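Local coordinates for MaoC family protein (Mycobacterium tuberculosis H37Rv, PDB 3KHP) that probably acts as a 3-hydroxyacyl-thioester dehydratase of the MaoC family, removing water from (3R)-hydroxyacyl thioesters, at residues Trp276-Glu288 against Arg298-Ala310. Numbering follows the deposited sequence.
Sequences WRTEPGRAVFRTE and RVVLDDGAVEYVA
Ala-283 and Val-306 exchange two backbone hydrogen bonds, as do Phe-285 and Gly-304. Tyr-308 N adds a bond to Gly-281 O (2.9 Å). Further along, Thr-287 N reaches Leu-301 O, while Thr-287 O accepts from both Val-300 N (2.9 Å) and Leu-301 N (3.1 Å). Val-300 and Leu-301 thus face one residue, a classic beta bulge.

Two rings lie over glycines. Gly-304 CA sits 3.5 Å from the centroid of the Phe-285 ring, a close CH-pi contact over the face. Chi1 of 75° puts CG between the backbone N and the carbonyl carbon, and the ring leans across Gly-304. Leu-301 CD1 meets its edge. Gly-281 CA covers a face of Tyr-308, 4.0 Å from the centroid.

The strands form an antiparallel hairpin in the sheet of the MaoC-like, hot-dog-type domain. Phe-285, Thr-287 and Leu-301 face helix 231-245, packing on Leu-242 and Ala-238. Thr-287 OG1 is hydrogen-bonded to Thr-273 OG1.

Arg-286 NH1 makes a salt bridge to Asp-302 OD1 (3.5 Å), which meets the guanidinium edge. Its guanidinium also makes a cation-pi contact with Phe-181. Arg-282 and Glu-307 run side by side, the carboxylate over one guanidinium face. Arg-282 NH1 to Glu-307 OE1 is a long 4.0 Å, charge attraction only, with no N-H aimed at the oxygen; Glu-307 also pairs with Arg-107.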
loop_
_atom_site.group_PDB
_atom_site.type_symbol
_atom_site.label_atom_id
_atom_site.label_comp_id
_atom_site.label_asym_id
_atom_site.label_seq_id
_atom_site.Cartn_x
_atom_site.Cartn_y
_atom_site.Cartn_z
ATOM N N TRP A 276 -13.796 -19.219 -18.873
ATOM C CA TRP A 276 -14.110 -20.198 -19.901
ATOM C C TRP A 276 -13.009 -20.143 -20.909
ATOM O O TRP A 276 -12.810 -19.078 -21.527
ATOM C CB TRP A 276 -15.408 -19.840 -20.643
ATOM C CG TRP A 276 -16.663 -20.003 -19.884
ATOM C CD1 TRP A 276 -17.519 -21.058 -19.947
ATOM C CD2 TRP A 276 -17.242 -19.075 -18.970
ATOM N NE1 TRP A 276 -18.594 -20.853 -19.112
ATOM C CE2 TRP A 276 -18.442 -19.640 -18.500
ATOM C CE3 TRP A 276 -16.864 -17.823 -18.496
ATOM C CZ2 TRP A 276 -19.252 -18.998 -17.582
ATOM C CZ3 TRP A 276 -17.684 -17.189 -17.590
ATOM C CH2 TRP A 276 -18.855 -17.770 -17.146
ATOM N N ARG A 277 -12.290 -21.257 -21.086
ATOM C CA ARG A 277 -11.313 -21.371 -22.169
ATOM C C ARG A 277 -12.067 -21.544 -23.481
ATOM O O ARG A 277 -12.907 -22.425 -23.620
ATOM C CB ARG A 277 -10.362 -22.553 -21.939
ATOM C CG ARG A 277 -9.367 -22.306 -20.825
ATOM C CD ARG A 277 -8.530 -23.530 -20.544
ATOM N NE ARG A 277 -7.452 -23.241 -19.602
ATOM C CZ ARG A 277 -7.561 -23.362 -18.284
ATOM N NH1 ARG A 277 -8.701 -23.773 -17.734
ATOM N NH2 ARG A 277 -6.522 -23.079 -17.512
ATOM N N THR A 278 -11.792 -20.693 -24.439
ATOM C CA THR A 278 -12.566 -20.732 -25.667
ATOM C C THR A 278 -11.769 -21.243 -26.853
ATOM O O THR A 278 -12.290 -21.935 -27.676
ATOM C CB THR A 278 -13.178 -19.331 -26.000
ATOM O OG1 THR A 278 -12.130 -18.389 -26.196
ATOM C CG2 THR A 278 -14.093 -18.873 -24.895
ATOM N N GLU A 279 -10.500 -20.919 -26.929
ATOM C CA GLU A 279 -9.754 -21.142 -28.148
ATOM C C GLU A 279 -8.314 -21.053 -27.721
ATOM O O GLU A 279 -7.976 -20.203 -26.912
ATOM C CB GLU A 279 -10.109 -20.027 -29.136
ATOM C CG GLU A 279 -9.261 -19.927 -30.414
ATOM C CD GLU A 279 -9.577 -18.661 -31.202
ATOM O OE1 GLU A 279 -10.773 -18.307 -31.293
ATOM O OE2 GLU A 279 -8.639 -18.016 -31.715
ATOM N N PRO A 280 -7.447 -21.918 -28.256
ATOM C CA PRO A 280 -6.098 -21.810 -27.735
ATOM C C PRO A 280 -5.691 -20.348 -27.587
ATOM O O PRO A 280 -5.848 -19.550 -28.511
ATOM C CB PRO A 280 -5.243 -22.531 -28.789
ATOM C CG PRO A 280 -6.191 -23.479 -29.481
ATOM C CD PRO A 280 -7.539 -22.792 -29.443
ATOM N N GLY A 281 -5.199 -20.008 -26.405
ATOM C CA GLY A 281 -4.684 -18.681 -26.112
ATOM C C GLY A 281 -5.736 -17.610 -25.849
ATOM O O GLY A 281 -5.395 -16.451 -25.787
ATOM N N ARG A 282 -6.993 -18.005 -25.686
ATOM C CA ARG A 282 -8.080 -17.063 -25.519
ATOM C C ARG A 282 -9.044 -17.561 -24.494
ATOM O O ARG A 282 -9.325 -18.755 -24.421
ATOM C CB ARG A 282 -8.898 -16.877 -26.802
ATOM C CG ARG A 282 -8.142 -16.408 -28.016
ATOM C CD ARG A 282 -8.275 -14.930 -28.206
ATOM N NE ARG A 282 -7.667 -14.465 -29.468
ATOM C CZ ARG A 282 -6.353 -14.406 -29.705
ATOM N NH1 ARG A 282 -5.466 -14.790 -28.789
ATOM N NH2 ARG A 282 -5.919 -13.959 -30.874
ATOM N N ALA A 283 -9.610 -16.639 -23.735
ATOM C CA ALA A 283 -10.641 -17.018 -22.803
ATOM C C ALA A 283 -11.562 -15.840 -22.572
ATOM O O ALA A 283 -11.219 -14.716 -22.929
ATOM C CB ALA A 283 -10.014 -17.474 -21.488
ATOM N N VAL A 284 -12.706 -16.115 -21.946
ATOM C CA VAL A 284 -13.615 -15.086 -21.523
ATOM C C VAL A 284 -13.897 -15.274 -20.054
ATOM O O VAL A 284 -13.694 -16.367 -19.531
ATOM C CB VAL A 284 -14.937 -15.077 -22.357
ATOM C CG1 VAL A 284 -14.637 -14.707 -23.798
ATOM C CG2 VAL A 284 -15.681 -16.421 -22.273
ATOM N N PHE A 285 -14.356 -14.221 -19.386
ATOM C CA PHE A 285 -14.622 -14.304 -17.956
ATOM C C PHE A 285 -15.603 -13.287 -17.406
ATOM O O PHE A 285 -15.913 -12.286 -18.027
ATOM C CB PHE A 285 -13.301 -14.206 -17.157
ATOM C CG PHE A 285 -12.724 -12.812 -17.103
ATOM C CD1 PHE A 285 -13.002 -11.975 -16.027
ATOM C CD2 PHE A 285 -11.940 -12.324 -18.136
ATOM C CE1 PHE A 285 -12.472 -10.684 -15.966
ATOM C CE2 PHE A 285 -11.421 -11.046 -18.089
ATOM C CZ PHE A 285 -11.685 -10.216 -17.005
ATOM N N ARG A 286 -16.076 -13.572 -16.204
ATOM C CA ARG A 286 -16.731 -12.585 -15.375
ATOM C C ARG A 286 -16.159 -12.664 -13.991
ATOM O O ARG A 286 -15.650 -13.705 -13.583
ATOM C CB ARG A 286 -18.219 -12.846 -15.259
ATOM C CG ARG A 286 -18.965 -12.707 -16.530
ATOM C CD ARG A 286 -20.493 -12.675 -16.284
ATOM N NE ARG A 286 -21.088 -13.964 -16.568
ATOM C CZ ARG A 286 -21.639 -14.325 -17.728
ATOM N NH1 ARG A 286 -21.714 -13.495 -18.763
ATOM N NH2 ARG A 286 -22.125 -15.547 -17.845
ATOM N N THR A 287 -16.296 -11.561 -13.260
ATOM C CA THR A 287 -16.078 -11.564 -11.821
ATOM C C THR A 287 -17.379 -11.201 -11.119
ATOM O O THR A 287 -18.065 -10.315 -11.569
ATOM C CB THR A 287 -14.957 -10.621 -11.484
ATOM O OG1 THR A 287 -13.811 -11.010 -12.258
ATOM C CG2 THR A 287 -14.628 -10.678 -10.012
ATOM N N GLU A 288 -17.700 -11.895 -10.031
ATOM C CA GLU A 288 -18.951 -11.724 -9.311
ATOM C C GLU A 288 -18.704 -11.781 -7.826
ATOM O O GLU A 288 -17.694 -12.303 -7.388
ATOM C CB GLU A 288 -19.949 -12.869 -9.605
ATOM C CG GLU A 288 -19.942 -13.440 -11.000
ATOM C CD GLU A 288 -20.776 -14.752 -11.181
ATOM O OE1 GLU A 288 -20.813 -15.641 -10.284
ATOM O OE2 GLU A 288 -21.371 -14.870 -12.273
ATOM N N ARG A 298 -23.917 -11.122 -7.778
ATOM C CA ARG A 298 -23.860 -9.788 -8.356
ATOM C C ARG A 298 -22.682 -9.816 -9.319
ATOM O O ARG A 298 -21.544 -10.083 -8.903
ATOM C CB ARG A 298 -23.624 -8.758 -7.229
ATOM C CG ARG A 298 -23.670 -7.325 -7.638
ATOM C CD ARG A 298 -22.818 -6.383 -6.770
ATOM N NE ARG A 298 -22.937 -6.761 -5.394
ATOM C CZ ARG A 298 -22.054 -6.515 -4.434
ATOM N NH1 ARG A 298 -20.966 -5.796 -4.637
ATOM N NH2 ARG A 298 -22.306 -6.980 -3.231
ATOM N N VAL A 299 -22.926 -9.581 -10.606
ATOM C CA VAL A 299 -21.816 -9.531 -11.531
ATOM C C VAL A 299 -21.161 -8.173 -11.377
ATOM O O VAL A 299 -21.855 -7.165 -11.433
ATOM C CB VAL A 299 -22.278 -9.742 -12.953
ATOM C CG1 VAL A 299 -21.126 -9.585 -13.875
ATOM C CG2 VAL A 299 -22.908 -11.126 -13.097
ATOM N N VAL A 300 -19.855 -8.120 -11.154
ATOM C CA VAL A 300 -19.166 -6.808 -11.020
ATOM C C VAL A 300 -18.230 -6.491 -12.159
ATOM O O VAL A 300 -17.990 -5.321 -12.439
ATOM C CB VAL A 300 -18.462 -6.670 -9.660
ATOM C CG1 VAL A 300 -19.479 -6.748 -8.558
ATOM C CG2 VAL A 300 -17.388 -7.747 -9.450
ATOM N N LEU A 301 -17.684 -7.525 -12.811
ATOM C CA LEU A 301 -16.953 -7.390 -14.082
ATOM C C LEU A 301 -17.591 -8.333 -15.072
ATOM O O LEU A 301 -17.776 -9.522 -14.785
ATOM C CB LEU A 301 -15.469 -7.772 -14.001
ATOM C CG LEU A 301 -14.528 -7.015 -13.068
ATOM C CD1 LEU A 301 -13.119 -7.650 -13.159
ATOM C CD2 LEU A 301 -14.500 -5.495 -13.389
ATOM N N ASP A 302 -17.908 -7.807 -16.241
ATOM C CA ASP A 302 -18.595 -8.555 -17.256
ATOM C C ASP A 302 -17.799 -8.380 -18.527
ATOM O O ASP A 302 -16.873 -7.559 -18.599
ATOM C CB ASP A 302 -20.032 -8.053 -17.424
ATOM C CG ASP A 302 -21.021 -9.162 -17.879
ATOM O OD1 ASP A 302 -20.596 -10.141 -18.504
ATOM O OD2 ASP A 302 -22.242 -9.026 -17.648
ATOM N N ASP A 303 -18.176 -9.179 -19.513
ATOM C CA ASP A 303 -17.570 -9.158 -20.821
ATOM C C ASP A 303 -16.061 -9.263 -20.774
ATOM O O ASP A 303 -15.360 -8.654 -21.568
ATOM C CB ASP A 303 -18.012 -7.911 -21.570
ATOM C CG ASP A 303 -19.537 -7.838 -21.734
ATOM O OD1 ASP A 303 -20.223 -8.875 -21.898
ATOM O OD2 ASP A 303 -20.045 -6.721 -21.714
ATOM N N GLY A 304 -15.555 -10.085 -19.870
ATOM C CA GLY A 304 -14.114 -10.275 -19.749
ATOM C C GLY A 304 -13.557 -11.067 -20.903
ATOM O O GLY A 304 -14.157 -12.043 -21.318
ATOM N N ALA A 305 -12.402 -10.644 -21.406
ATOM C CA ALA A 305 -11.742 -11.272 -22.540
ATOM C C ALA A 305 -10.262 -11.295 -22.243
ATOM O O ALA A 305 -9.712 -10.301 -21.760
ATOM C CB ALA A 305 -12.019 -10.465 -23.831
ATOM N N VAL A 306 -9.615 -12.421 -22.503
ATOM C CA VAL A 306 -8.233 -12.592 -22.128
ATOM C C VAL A 306 -7.504 -13.235 -23.268
ATOM O O VAL A 306 -7.993 -14.180 -23.864
ATOM C CB VAL A 306 -8.038 -13.572 -20.916
ATOM C CG1 VAL A 306 -6.691 -13.339 -20.275
ATOM C CG2 VAL A 306 -9.091 -13.449 -19.919
ATOM N N GLU A 307 -6.317 -12.746 -23.541
ATOM C CA GLU A 307 -5.400 -13.423 -24.438
ATOM C C GLU A 307 -4.194 -13.825 -23.604
ATOM O O GLU A 307 -3.734 -13.064 -22.748
ATOM C CB GLU A 307 -4.987 -12.522 -25.602
ATOM C CG GLU A 307 -6.152 -12.162 -26.512
ATOM C CD GLU A 307 -5.834 -11.081 -27.513
ATOM O OE1 GLU A 307 -4.687 -10.989 -27.986
ATOM O OE2 GLU A 307 -6.749 -10.298 -27.819
ATOM N N TYR A 308 -3.720 -15.040 -23.836
ATOM C CA TYR A 308 -2.611 -15.587 -23.052
ATOM C C TYR A 308 -1.792 -16.615 -23.855
ATOM O O TYR A 308 -2.274 -17.191 -24.839
ATOM C CB TYR A 308 -3.143 -16.187 -21.748
ATOM C CG TYR A 308 -3.954 -17.431 -21.932
ATOM C CD1 TYR A 308 -3.380 -18.685 -21.713
ATOM C CD2 TYR A 308 -5.280 -17.386 -22.324
ATOM C CE1 TYR A 308 -4.099 -19.841 -21.868
ATOM C CE2 TYR A 308 -6.011 -18.554 -22.493
ATOM C CZ TYR A 308 -5.399 -19.785 -22.262
ATOM O OH TYR A 308 -6.090 -20.985 -22.387
ATOM N N VAL A 309 -0.537 -16.780 -23.442
ATOM C CA VAL A 309 0.372 -17.734 -24.041
ATOM C C VAL A 309 0.285 -19.029 -23.261
ATOM O O VAL A 309 0.470 -19.015 -22.032
ATOM C CB VAL A 309 1.809 -17.252 -23.944
ATOM C CG1 VAL A 309 2.758 -18.380 -24.329
ATOM C CG2 VAL A 309 2.025 -16.025 -24.816
ATOM N N ALA A 310 -0.006 -20.138 -23.953
ATOM C CA ALA A 310 0.028 -21.488 -23.321
ATOM C C ALA A 310 1.452 -21.913 -22.930
ATOM O O ALA A 310 1.681 -22.353 -21.796
ATOM C CB ALA A 310 -0.586 -22.551 -24.256
#